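Local coordinates for protein galactokinase (Bifidobacterium longum subsp. infantis ATCC 15697 = JCM 1222 = DSM 20088, PDB 6TEQ) that binds galactose and its 2-fluoro analogues and, as a GHMP-family galactokinase, probably transfers a phosphate from ATP to the sugar, at residues D73-V79 against K123-F129; I66-R71 against A152-Y157; I7-H12 against P61-F65; R168-I172 against Q192-R197. All coordinates share one frame; numbering follows the deposited sequence.

Contact 1: residues D73-V79 against K123-F129. With PEG (di(hydroxyethyl)ether), chain H.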
# COMPACT_ATOMS: atom_id res chain seq x y z
N ASP A 73 -24.17 -20.77 -6.29
CA ASP A 73 -24.92 -20.02 -5.25
C ASP A 73 -24.19 -18.73 -4.90
O ASP A 73 -23.18 -18.42 -5.54
CB ASP A 73 -25.23 -20.90 -4.04
CG ASP A 73 -24.04 -21.39 -3.28
OD1 ASP A 73 -23.03 -20.64 -3.27
OD2 ASP A 73 -24.12 -22.54 -2.67
N THR A 74 -24.66 -18.06 -3.85
CA THR A 74 -24.14 -16.75 -3.39
C THR A 74 -23.31 -16.93 -2.12
O THR A 74 -22.99 -15.92 -1.47
CB THR A 74 -25.26 -15.72 -3.25
OG1 THR A 74 -26.39 -16.22 -2.52
CG2 THR A 74 -25.70 -15.28 -4.63
N LYS A 75 -22.98 -18.17 -1.78
CA LYS A 75 -22.13 -18.49 -0.61
C LYS A 75 -20.67 -18.11 -0.94
O LYS A 75 -20.22 -18.32 -2.05
CB LYS A 75 -22.21 -19.95 -0.18
CG LYS A 75 -23.55 -20.33 0.46
CD LYS A 75 -23.62 -21.75 0.92
CE LYS A 75 -24.90 -22.06 1.66
NZ LYS A 75 -25.63 -23.21 1.07
N VAL A 76 -19.98 -17.58 0.05
CA VAL A 76 -18.54 -17.22 -0.00
C VAL A 76 -17.89 -17.90 1.18
O VAL A 76 -18.24 -17.57 2.32
CB VAL A 76 -18.27 -15.71 0.02
CG1 VAL A 76 -16.77 -15.51 0.11
CG2 VAL A 76 -18.86 -15.03 -1.20
N ARG A 77 -17.04 -18.85 0.84
CA ARG A 77 -16.16 -19.52 1.81
C ARG A 77 -14.73 -19.04 1.55
O ARG A 77 -14.24 -19.18 0.45
CB ARG A 77 -16.26 -21.03 1.82
CG ARG A 77 -17.63 -21.56 2.16
CD ARG A 77 -17.68 -23.05 2.22
NE ARG A 77 -17.38 -23.64 0.96
CZ ARG A 77 -17.15 -24.92 0.78
NH1 ARG A 77 -17.19 -25.78 1.80
NH2 ARG A 77 -16.87 -25.35 -0.44
N VAL A 78 -14.03 -18.69 2.61
CA VAL A 78 -12.61 -18.31 2.50
C VAL A 78 -11.85 -18.92 3.67
O VAL A 78 -12.35 -18.98 4.80
CB VAL A 78 -12.44 -16.78 2.45
CG1 VAL A 78 -13.02 -16.22 1.17
CG2 VAL A 78 -12.98 -16.05 3.62
N VAL A 79 -10.61 -19.25 3.39
CA VAL A 79 -9.68 -19.75 4.42
C VAL A 79 -8.34 -19.08 4.17
O VAL A 79 -8.03 -18.77 2.98
CB VAL A 79 -9.64 -21.28 4.42
CG1 VAL A 79 -9.12 -21.78 3.09
CG2 VAL A 79 -8.83 -21.84 5.61
N LYS A 123 -21.42 -14.16 -8.58
CA LYS A 123 -22.09 -14.92 -7.49
C LYS A 123 -21.00 -15.29 -6.46
O LYS A 123 -19.95 -14.60 -6.33
CB LYS A 123 -22.79 -16.16 -8.07
CG LYS A 123 -23.72 -15.96 -9.24
CD LYS A 123 -24.82 -15.02 -8.88
CE LYS A 123 -25.76 -14.62 -9.99
NZ LYS A 123 -26.66 -15.72 -10.36
N GLY A 124 -21.21 -16.38 -5.75
CA GLY A 124 -20.35 -16.81 -4.65
C GLY A 124 -19.02 -17.30 -5.11
O GLY A 124 -18.74 -17.42 -6.36
N PHE A 125 -18.24 -17.73 -4.13
CA PHE A 125 -16.95 -18.35 -4.45
C PHE A 125 -16.37 -19.04 -3.20
O PHE A 125 -16.74 -18.73 -2.06
CB PHE A 125 -15.95 -17.35 -5.02
CG PHE A 125 -15.54 -16.25 -4.09
CD1 PHE A 125 -16.30 -15.11 -3.99
CD2 PHE A 125 -14.37 -16.33 -3.35
CE1 PHE A 125 -15.90 -14.05 -3.19
CE2 PHE A 125 -14.00 -15.30 -2.51
CZ PHE A 125 -14.75 -14.17 -2.41
N ASP A 126 -15.50 -19.99 -3.48
CA ASP A 126 -14.61 -20.62 -2.49
C ASP A 126 -13.21 -20.11 -2.75
O ASP A 126 -12.80 -20.08 -3.90
CB ASP A 126 -14.67 -22.12 -2.59
CG ASP A 126 -16.03 -22.70 -2.27
OD1 ASP A 126 -16.72 -22.15 -1.30
OD2 ASP A 126 -16.35 -23.75 -2.92
N ALA A 127 -12.50 -19.75 -1.68
CA ALA A 127 -11.10 -19.32 -1.85
C ALA A 127 -10.23 -19.76 -0.67
O ALA A 127 -10.72 -19.82 0.50
CB ALA A 127 -10.99 -17.84 -2.11
N ALA A 128 -8.97 -19.88 -1.02
CA ALA A 128 -7.87 -20.13 -0.07
C ALA A 128 -6.77 -19.12 -0.37
O ALA A 128 -6.31 -18.96 -1.49
CB ALA A 128 -7.34 -21.51 -0.14
N PHE A 129 -6.33 -18.45 0.68
CA PHE A 129 -5.23 -17.46 0.60
C PHE A 129 -3.97 -17.96 1.33
O PHE A 129 -4.06 -18.46 2.47
CB PHE A 129 -5.66 -16.18 1.33
CG PHE A 129 -6.78 -15.49 0.67
CD1 PHE A 129 -6.52 -14.60 -0.34
CD2 PHE A 129 -8.10 -15.82 0.96
CE1 PHE A 129 -7.56 -13.91 -0.95
CE2 PHE A 129 -9.13 -15.15 0.34
CZ PHE A 129 -8.86 -14.25 -0.64
C1 PEG H . -22.28 -24.64 -6.07
O1 PEG H . -22.97 -23.50 -5.60
C2 PEG H . -20.89 -24.74 -5.55
O2 PEG H . -20.03 -25.37 -6.50
C3 PEG H . -18.67 -25.48 -6.05
C4 PEG H . -17.78 -24.58 -6.85
O4 PEG H . -16.70 -23.91 -6.04
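Arg77 and Asp126 are neighbours on one face of the sheet, on the paired parallel strands 75-79 and 125-129, their side chains running alongside. Followed outward, the arginine stays close to the aspartate all along: CB lies 3.3 Å from Asp126 OD1, and CG and CD run on past the same oxygen. A bend at chi3 (-63°) then turns the head back, and NE bonds Asp126 OD1 at 2.8 Å while NH2 bonds Asp126 OD2 at 3.0 Å. This is a side-on, two-nitrogen grip; both oxygens lie near the guanidinium plane, yet they are met from above the carboxylate, the two planes standing 63° apart. Arg71 forms a second salt bridge to OD1, so two guanidinium groups share one carboxylate. An alanine in place of Arg77 would probably leave Asp126 with Arg71 as its chief cationic mate and its carboxylate freer to turn.

On the other side of the sheet Val76 CG1 sits over one face of the Phe125 ring, 3.8 Å from its centroid, a CH-pi contact. Between these layers the backbones pair: Arg77 N gives to Phe125 O at 2.9 Å, and Arg77 O receives Ala127 N at 2.8 Å. This parallel pair belongs to the mixed sheet, with 123-129 in the GHMP kinase N-terminal region. Its chemistry is two-sided: paired charges at Arg77 and Asp126, where glycerol and di(hydroxyethyl)ether, probably from the crystallisation liquor, also lie, and hydrocarbon packed against helix 141-156 beneath Phe125 and Phe129.

Contact 2: residues I66-R71 against A152-Y157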
# COMPACT_ATOMS: atom_id res chain seq x y z
N ILE A 66 -4.16 -16.39 -4.14
CA ILE A 66 -5.56 -16.80 -3.93
C ILE A 66 -5.83 -17.96 -4.87
O ILE A 66 -5.77 -17.78 -6.11
CB ILE A 66 -6.59 -15.71 -4.13
CG1 ILE A 66 -8.01 -16.12 -3.70
CG2 ILE A 66 -6.52 -15.08 -5.51
CD1 ILE A 66 -9.05 -15.07 -3.99
N ALA A 67 -6.18 -19.09 -4.30
CA ALA A 67 -6.77 -20.21 -5.09
C ALA A 67 -8.29 -20.01 -5.02
O ALA A 67 -8.83 -19.87 -3.91
CB ALA A 67 -6.31 -21.54 -4.53
N LEU A 68 -8.97 -19.90 -6.15
CA LEU A 68 -10.41 -19.60 -6.15
C LEU A 68 -11.19 -20.48 -7.10
O LEU A 68 -10.65 -20.87 -8.17
CB LEU A 68 -10.57 -18.11 -6.49
CG LEU A 68 -12.02 -17.56 -6.47
CD1 LEU A 68 -12.05 -16.13 -5.99
CD2 LEU A 68 -12.67 -17.69 -7.84
N LYS A 69 -12.43 -20.75 -6.73
CA LYS A 69 -13.40 -21.41 -7.65
C LYS A 69 -14.73 -20.71 -7.46
O LYS A 69 -15.16 -20.51 -6.33
CB LYS A 69 -13.53 -22.91 -7.38
CG LYS A 69 -14.41 -23.63 -8.37
CD LYS A 69 -14.40 -25.11 -8.13
CE LYS A 69 -15.22 -25.83 -9.17
NZ LYS A 69 -15.42 -27.20 -8.73
N PRO A 70 -15.41 -20.34 -8.55
CA PRO A 70 -16.71 -19.69 -8.40
C PRO A 70 -17.72 -20.74 -7.94
O PRO A 70 -17.52 -21.91 -8.19
CB PRO A 70 -17.02 -19.20 -9.81
CG PRO A 70 -16.27 -20.17 -10.71
CD PRO A 70 -14.99 -20.54 -9.96
N ARG A 71 -18.82 -20.26 -7.41
CA ARG A 71 -19.97 -21.10 -7.02
C ARG A 71 -21.20 -20.69 -7.82
O ARG A 71 -21.26 -19.54 -8.27
CB ARG A 71 -20.21 -20.93 -5.53
CG ARG A 71 -19.11 -21.47 -4.62
CD ARG A 71 -19.35 -21.20 -3.13
NE ARG A 71 -20.52 -21.95 -2.68
CZ ARG A 71 -20.50 -23.07 -1.99
NH1 ARG A 71 -21.67 -23.62 -1.74
NH2 ARG A 71 -19.36 -23.66 -1.62
N ALA A 152 -9.13 -12.37 -9.50
CA ALA A 152 -9.61 -13.76 -9.63
C ALA A 152 -11.10 -13.73 -10.02
O ALA A 152 -11.49 -14.47 -10.94
CB ALA A 152 -9.39 -14.53 -8.36
N LEU A 153 -11.93 -12.91 -9.37
CA LEU A 153 -13.36 -12.86 -9.67
C LEU A 153 -13.59 -12.35 -11.09
O LEU A 153 -14.48 -12.86 -11.76
CB LEU A 153 -14.09 -11.99 -8.64
CG LEU A 153 -14.20 -12.62 -7.26
CD1 LEU A 153 -14.68 -11.60 -6.22
CD2 LEU A 153 -15.11 -13.87 -7.28
N ASP A 154 -12.86 -11.32 -11.49
CA ASP A 154 -12.99 -10.77 -12.85
C ASP A 154 -12.74 -11.89 -13.85
O ASP A 154 -13.43 -11.96 -14.87
CB ASP A 154 -12.05 -9.59 -13.04
CG ASP A 154 -11.95 -9.11 -14.47
OD1 ASP A 154 -12.85 -8.29 -14.82
OD2 ASP A 154 -11.12 -9.67 -15.24
N ASP A 155 -11.70 -12.67 -13.62
CA ASP A 155 -11.32 -13.76 -14.52
C ASP A 155 -12.43 -14.81 -14.54
O ASP A 155 -12.90 -15.09 -15.69
CB ASP A 155 -9.95 -14.28 -14.09
CG ASP A 155 -9.28 -15.23 -15.05
OD1 ASP A 155 -10.03 -15.93 -15.73
OD2 ASP A 155 -8.07 -15.37 -14.99
N VAL A 156 -12.80 -15.38 -13.41
CA VAL A 156 -13.68 -16.60 -13.45
C VAL A 156 -15.04 -16.18 -13.97
O VAL A 156 -15.72 -17.06 -14.52
CB VAL A 156 -13.73 -17.40 -12.15
CG1 VAL A 156 -12.32 -17.86 -11.78
CG2 VAL A 156 -14.39 -16.59 -11.04
N TYR A 157 -15.46 -14.95 -13.65
CA TYR A 157 -16.80 -14.49 -14.10
C TYR A 157 -16.70 -13.78 -15.47
O TYR A 157 -17.75 -13.37 -15.97
CB TYR A 157 -17.47 -13.69 -13.00
CG TYR A 157 -17.96 -14.54 -11.86
CD1 TYR A 157 -18.86 -15.56 -12.11
CD2 TYR A 157 -17.43 -14.44 -10.57
CE1 TYR A 157 -19.28 -16.45 -11.12
CE2 TYR A 157 -17.95 -15.22 -9.54
CZ TYR A 157 -18.86 -16.24 -9.82
OH TYR A 157 -19.36 -17.01 -8.81
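Leu68 divides its two methyls between neighbouring turns of helix 152-156, and most of this contact is apolar packing of that kind. CD1 meets Ala152 CB at 3.9 Å and Leu153 CD2 at 4.0 Å, the two leucines crossing at about a right angle; CD2 reaches Val156 CG2 at 3.8 Å. With CG anti to the backbone N (chi1 -177°), the fork of Leu68 straddles the helix surface. Ile66 adds its CG2 branch against Ala152 CB, at 4.1 Å. Pro70 closes the row: its CB, CG and CD lie along Val156, with CB 3.9 Å from Val156 CG2.

The aromatic part belongs to Tyr157, just past the valine. Pro70 CB comes within 3.5 Å of its CZ, approaching the ring obliquely at the phenol end, while Val156 CG2 lies above one face near the rim.

No hydrogen bond joins the two segments. The polar end of Tyr157 is nonetheless held, because OH is hydrogen-bonded to Gly124 O, and Arg71 O lies near it at the ring edge, 3.2 Å away. A phenylalanine here would probably keep the touch on Pro70 but leave Gly124 O without its hydroxyl mate.

The strand and helix directions differ by 41°, with axes 8.9 Å apart. Helix 141-156 thus lies on the sheet, Leu153 reaching Phe125 on strand 125-131 and helix 105-116, while Ala152 and Val156 touch Trp35 of strand 33-42.

Contact 3: residues I7-H12 against P61-F65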
# COMPACT_ATOMS: atom_id res chain seq x y z
N ILE A 7 12.47 -11.75 5.59
CA ILE A 7 11.23 -12.46 5.18
C ILE A 7 11.25 -12.55 3.66
O ILE A 7 11.03 -11.51 3.02
CB ILE A 7 9.98 -11.69 5.64
CG1 ILE A 7 9.97 -11.55 7.16
CG2 ILE A 7 8.71 -12.35 5.13
CD1 ILE A 7 10.19 -12.86 7.85
N GLU A 8 11.52 -13.73 3.11
CA GLU A 8 11.75 -13.93 1.66
C GLU A 8 10.40 -13.97 0.94
O GLU A 8 9.39 -14.38 1.51
CB GLU A 8 12.58 -15.19 1.43
CG GLU A 8 14.02 -15.06 1.90
CD GLU A 8 14.79 -13.94 1.22
OE1 GLU A 8 15.55 -13.20 1.90
OE2 GLU A 8 14.59 -13.78 0.01
N PRO A 9 10.31 -13.54 -0.33
CA PRO A 9 9.04 -13.70 -1.02
C PRO A 9 8.89 -15.16 -1.48
O PRO A 9 9.82 -15.83 -1.84
CB PRO A 9 9.15 -12.80 -2.25
CG PRO A 9 10.64 -12.71 -2.48
CD PRO A 9 11.28 -12.77 -1.10
N LEU A 10 7.65 -15.61 -1.48
CA LEU A 10 7.24 -16.86 -2.10
C LEU A 10 7.50 -16.75 -3.60
O LEU A 10 7.09 -15.76 -4.27
CB LEU A 10 5.75 -17.13 -1.84
CG LEU A 10 5.32 -17.42 -0.40
CD1 LEU A 10 3.80 -17.29 -0.31
CD2 LEU A 10 5.77 -18.79 0.07
N THR A 11 8.08 -17.80 -4.15
CA THR A 11 8.17 -17.95 -5.60
C THR A 11 6.78 -18.23 -6.19
O THR A 11 5.83 -18.61 -5.45
CB THR A 11 9.17 -19.06 -5.96
OG1 THR A 11 8.62 -20.31 -5.54
CG2 THR A 11 10.54 -18.83 -5.36
N HIS A 12 6.66 -18.00 -7.49
CA HIS A 12 5.44 -18.37 -8.26
C HIS A 12 5.10 -19.82 -7.87
O HIS A 12 3.94 -20.11 -7.57
CB HIS A 12 5.70 -18.11 -9.75
CG HIS A 12 4.94 -18.98 -10.69
ND1 HIS A 12 3.60 -18.78 -10.95
CD2 HIS A 12 5.32 -20.07 -11.41
CE1 HIS A 12 3.20 -19.69 -11.81
NE2 HIS A 12 4.22 -20.48 -12.12
N PRO A 61 8.05 -7.97 -4.34
CA PRO A 61 7.94 -9.32 -4.87
C PRO A 61 7.02 -10.19 -4.01
O PRO A 61 6.54 -11.22 -4.46
CB PRO A 61 9.35 -9.82 -4.73
CG PRO A 61 10.06 -8.97 -3.72
CD PRO A 61 9.38 -7.63 -3.82
N HIS A 62 6.78 -9.77 -2.79
CA HIS A 62 5.96 -10.47 -1.78
C HIS A 62 4.50 -10.35 -2.22
O HIS A 62 4.00 -9.21 -2.42
CB HIS A 62 6.09 -9.84 -0.40
CG HIS A 62 7.49 -9.92 0.10
ND1 HIS A 62 8.48 -9.13 -0.45
CD2 HIS A 62 8.07 -10.71 1.04
CE1 HIS A 62 9.64 -9.45 0.13
NE2 HIS A 62 9.40 -10.39 1.07
N ARG A 63 3.80 -11.47 -2.37
CA ARG A 63 2.44 -11.54 -2.89
C ARG A 63 1.54 -12.34 -1.96
O ARG A 63 2.04 -13.25 -1.21
CB ARG A 63 2.45 -12.10 -4.29
CG ARG A 63 3.24 -11.24 -5.29
CD ARG A 63 3.72 -11.98 -6.51
NE ARG A 63 2.73 -12.22 -7.56
CZ ARG A 63 2.31 -11.34 -8.46
NH1 ARG A 63 2.75 -10.09 -8.45
NH2 ARG A 63 1.48 -11.73 -9.42
N THR A 64 0.25 -12.05 -2.11
CA THR A 64 -0.84 -12.88 -1.58
C THR A 64 -1.33 -13.71 -2.77
O THR A 64 -1.74 -13.11 -3.79
CB THR A 64 -1.95 -12.04 -0.99
OG1 THR A 64 -1.35 -11.43 0.15
CG2 THR A 64 -3.21 -12.77 -0.59
N PHE A 65 -1.42 -15.02 -2.58
CA PHE A 65 -1.88 -15.99 -3.58
C PHE A 65 -3.24 -16.49 -3.19
O PHE A 65 -3.51 -16.78 -2.01
CB PHE A 65 -0.94 -17.19 -3.68
CG PHE A 65 0.39 -16.80 -4.26
CD1 PHE A 65 1.36 -16.25 -3.46
CD2 PHE A 65 0.75 -17.17 -5.55
CE1 PHE A 65 2.56 -15.86 -4.01
CE2 PHE A 65 1.94 -16.75 -6.11
CZ PHE A 65 2.86 -16.13 -5.32
O HOH W 1 5.64 -13.64 -3.36
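His62 turns its CG anti to its own carbonyl carbon (chi1 -62°), and chi2 of 72° then sets the imidazole with NE2 facing Ile7 and one face toward Pro9. Phe65 has nearly the same pair of torsions, which carry its ring toward Leu10 and the start of the helix beyond it.

The histidine is held in two ways. Its NE2 donates to Ile7 O at 2.8 Å along a nearly straight N-H line; the oxygen lies close to the ring plane, although the donor is tilted from the carbonyl plane. Over the face, Pro9 CB stands almost on the ring normal, 3.9 Å from the centroid, as a CH-pi contact. Edge and face are therefore both used, which fixes the rotation of the imidazole. Pro9 also rests on Pro61, CB to CB at 3.9 Å, the two pyrrolidine rings crossing at a slant.

Further on, the side chains of Leu10 and Phe65 lie alongside, running opposite ways, with Leu10 CB 4.1 Å from Phe65 CE1. One water fills in between the backbones, donating to Leu10 O at 2.7 Å and to Pro61 O at 2.8 Å; its bond from Arg63 N is weak. Arg63 itself sends its guanidinium to Glu415, which is also hydrogen-bonded to His12.

Thr11 takes the N-cap of helix 12-27. The loop is laid against the corner that the chain turns at Pro61, a corner that lies in the galactose-binding signature of galactokinases, so the loop between strand 5-6 and helix 12-27 is fastened to strand 54-70.

Contact 4: residues R168-I172 against Q192-R197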
# COMPACT_ATOMS: atom_id res chain seq x y z
N ARG A 168 -8.38 -2.48 -15.14
CA ARG A 168 -8.09 -2.85 -13.75
C ARG A 168 -8.55 -1.75 -12.78
O ARG A 168 -8.80 -2.07 -11.61
CB ARG A 168 -6.62 -3.20 -13.55
CG ARG A 168 -6.30 -4.56 -14.09
CD ARG A 168 -4.86 -4.88 -13.77
NE ARG A 168 -4.56 -6.22 -14.17
CZ ARG A 168 -3.56 -6.93 -13.71
NH1 ARG A 168 -2.64 -6.39 -12.94
NH2 ARG A 168 -3.38 -8.14 -14.17
N VAL A 169 -8.74 -0.50 -13.24
CA VAL A 169 -9.25 0.54 -12.32
C VAL A 169 -10.65 0.16 -11.79
O VAL A 169 -10.99 0.49 -10.64
CB VAL A 169 -9.18 1.92 -13.02
CG1 VAL A 169 -9.93 2.96 -12.20
CG2 VAL A 169 -7.70 2.28 -13.26
N THR A 170 -11.48 -0.47 -12.60
CA THR A 170 -12.78 -0.95 -12.10
C THR A 170 -12.58 -1.91 -10.92
O THR A 170 -13.28 -1.83 -9.91
CB THR A 170 -13.56 -1.58 -13.26
OG1 THR A 170 -13.90 -0.49 -14.16
CG2 THR A 170 -14.81 -2.28 -12.78
N LEU A 171 -11.62 -2.81 -11.04
CA LEU A 171 -11.32 -3.83 -10.00
C LEU A 171 -10.67 -3.19 -8.78
O LEU A 171 -11.05 -3.52 -7.68
CB LEU A 171 -10.42 -4.88 -10.60
CG LEU A 171 -10.99 -5.59 -11.82
CD1 LEU A 171 -10.07 -6.62 -12.32
CD2 LEU A 171 -12.36 -6.14 -11.61
N ILE A 172 -9.77 -2.24 -9.01
CA ILE A 172 -9.24 -1.36 -7.96
C ILE A 172 -10.35 -0.71 -7.17
O ILE A 172 -10.31 -0.71 -5.90
CB ILE A 172 -8.26 -0.35 -8.55
CG1 ILE A 172 -7.00 -1.08 -8.98
CG2 ILE A 172 -7.96 0.73 -7.56
CD1 ILE A 172 -6.17 -0.26 -9.95
N GLN A 192 -3.95 -0.13 -3.73
CA GLN A 192 -4.67 -0.96 -4.69
C GLN A 192 -4.19 -0.58 -6.11
O GLN A 192 -3.97 -1.50 -6.97
CB GLN A 192 -6.17 -0.75 -4.54
CG GLN A 192 -6.70 -1.15 -3.16
CD GLN A 192 -6.60 -0.07 -2.10
OE1 GLN A 192 -6.02 1.02 -2.30
NE2 GLN A 192 -7.17 -0.38 -0.94
N ASN A 193 -3.91 0.67 -6.37
CA ASN A 193 -3.29 1.08 -7.64
C ASN A 193 -1.94 0.47 -7.77
O ASN A 193 -1.58 -0.06 -8.88
CB ASN A 193 -3.30 2.63 -7.76
CG ASN A 193 -4.62 3.20 -8.23
OD1 ASN A 193 -4.86 3.21 -9.43
ND2 ASN A 193 -5.51 3.59 -7.33
N ALA A 194 -1.12 0.48 -6.71
CA ALA A 194 0.22 -0.15 -6.76
C ALA A 194 0.06 -1.61 -7.09
O ALA A 194 0.72 -2.12 -8.00
CB ALA A 194 0.96 0.03 -5.47
N SER A 195 -0.79 -2.31 -6.37
CA SER A 195 -0.85 -3.78 -6.42
C SER A 195 -1.28 -4.21 -7.82
O SER A 195 -0.86 -5.27 -8.31
CB SER A 195 -1.81 -4.29 -5.34
OG SER A 195 -1.74 -5.68 -5.21
N MET A 196 -2.08 -3.40 -8.51
CA MET A 196 -2.68 -3.84 -9.79
C MET A 196 -2.10 -3.08 -10.98
O MET A 196 -2.42 -3.49 -12.12
CB MET A 196 -4.20 -3.72 -9.79
CG MET A 196 -4.78 -4.61 -8.75
SD MET A 196 -6.55 -4.82 -8.96
CE MET A 196 -6.53 -6.31 -9.95
N ARG A 197 -1.22 -2.10 -10.77
CA ARG A 197 -0.75 -1.29 -11.92
C ARG A 197 0.74 -1.06 -11.94
O ARG A 197 1.24 -0.62 -13.02
CB ARG A 197 -1.50 0.05 -11.98
CG ARG A 197 -2.99 -0.12 -12.07
CD ARG A 197 -3.62 1.19 -11.92
NE ARG A 197 -3.53 1.96 -13.18
CZ ARG A 197 -3.93 3.17 -13.35
NH1 ARG A 197 -4.38 3.89 -12.31
NH2 ARG A 197 -3.89 3.68 -14.57
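Two helices of the GHMP kinase N-terminal region, 165-183 and 190-197, pack here with one knob in a hole; the segments 168-172 and 192-197 run 142° apart. Ile172 is the knob, set among Gln192, Asn193, Met196 and Arg197. Its CD1 touches Arg197 CD at 3.5 Å and lies beside Asn193 OD1, and its CG2 meets Gln192 CB at 3.8 Å. In the Met196 conformer given, one of two deposited, Ile172 CG1 also rests on SD, the two side chains running opposite ways.

Two arginines add polar links beside it. Arg168, extended from CG to NE, sends NH1 to Met196 O at 3.0 Å; the oxygen lies close to the guanidinium plane, but the donor is tilted 32° from the carbonyl plane. The same group also bonds Gly162 O and Ala412 O. Arg197 bends back at chi3 (78°), and its NH1 bonds Asn193 OD1 at 3.0 Å, while Val169 CG2 covers one guanidinium face, 3.8 Å from NH1.

Arg197 is paired with Asp165, and Asn193 ND2 bonds the carbonyl of Gly189, a galactose-binding residue. An oily centre is thus edged by charge: the arginines satisfy backbone and amide oxygens while their flat or aliphatic parts pack, and the Asn193 link ties this packing to the sugar-binding loop.

From the N terminus, contact 3 comes first, bringing the loop before helix 12-27 back onto strand 54-70 and closing a loop of 48 intervening residues. The same strand runs straight on into contact 2, whose long loop ends at helix 141-156. Contact 1 is nested inside that loop: strand 75-80 follows strand 54-70 in the chain, and its partner 125-131 lies between the two in the sheet. Contacts 1 and 2 touch, their centres about 9 Å apart, with Ala128 O close to Ala67 N. Contact 4 follows in series and pairs the next two helices; Leu171 packs on Asp154 of contact 2. No loops cross.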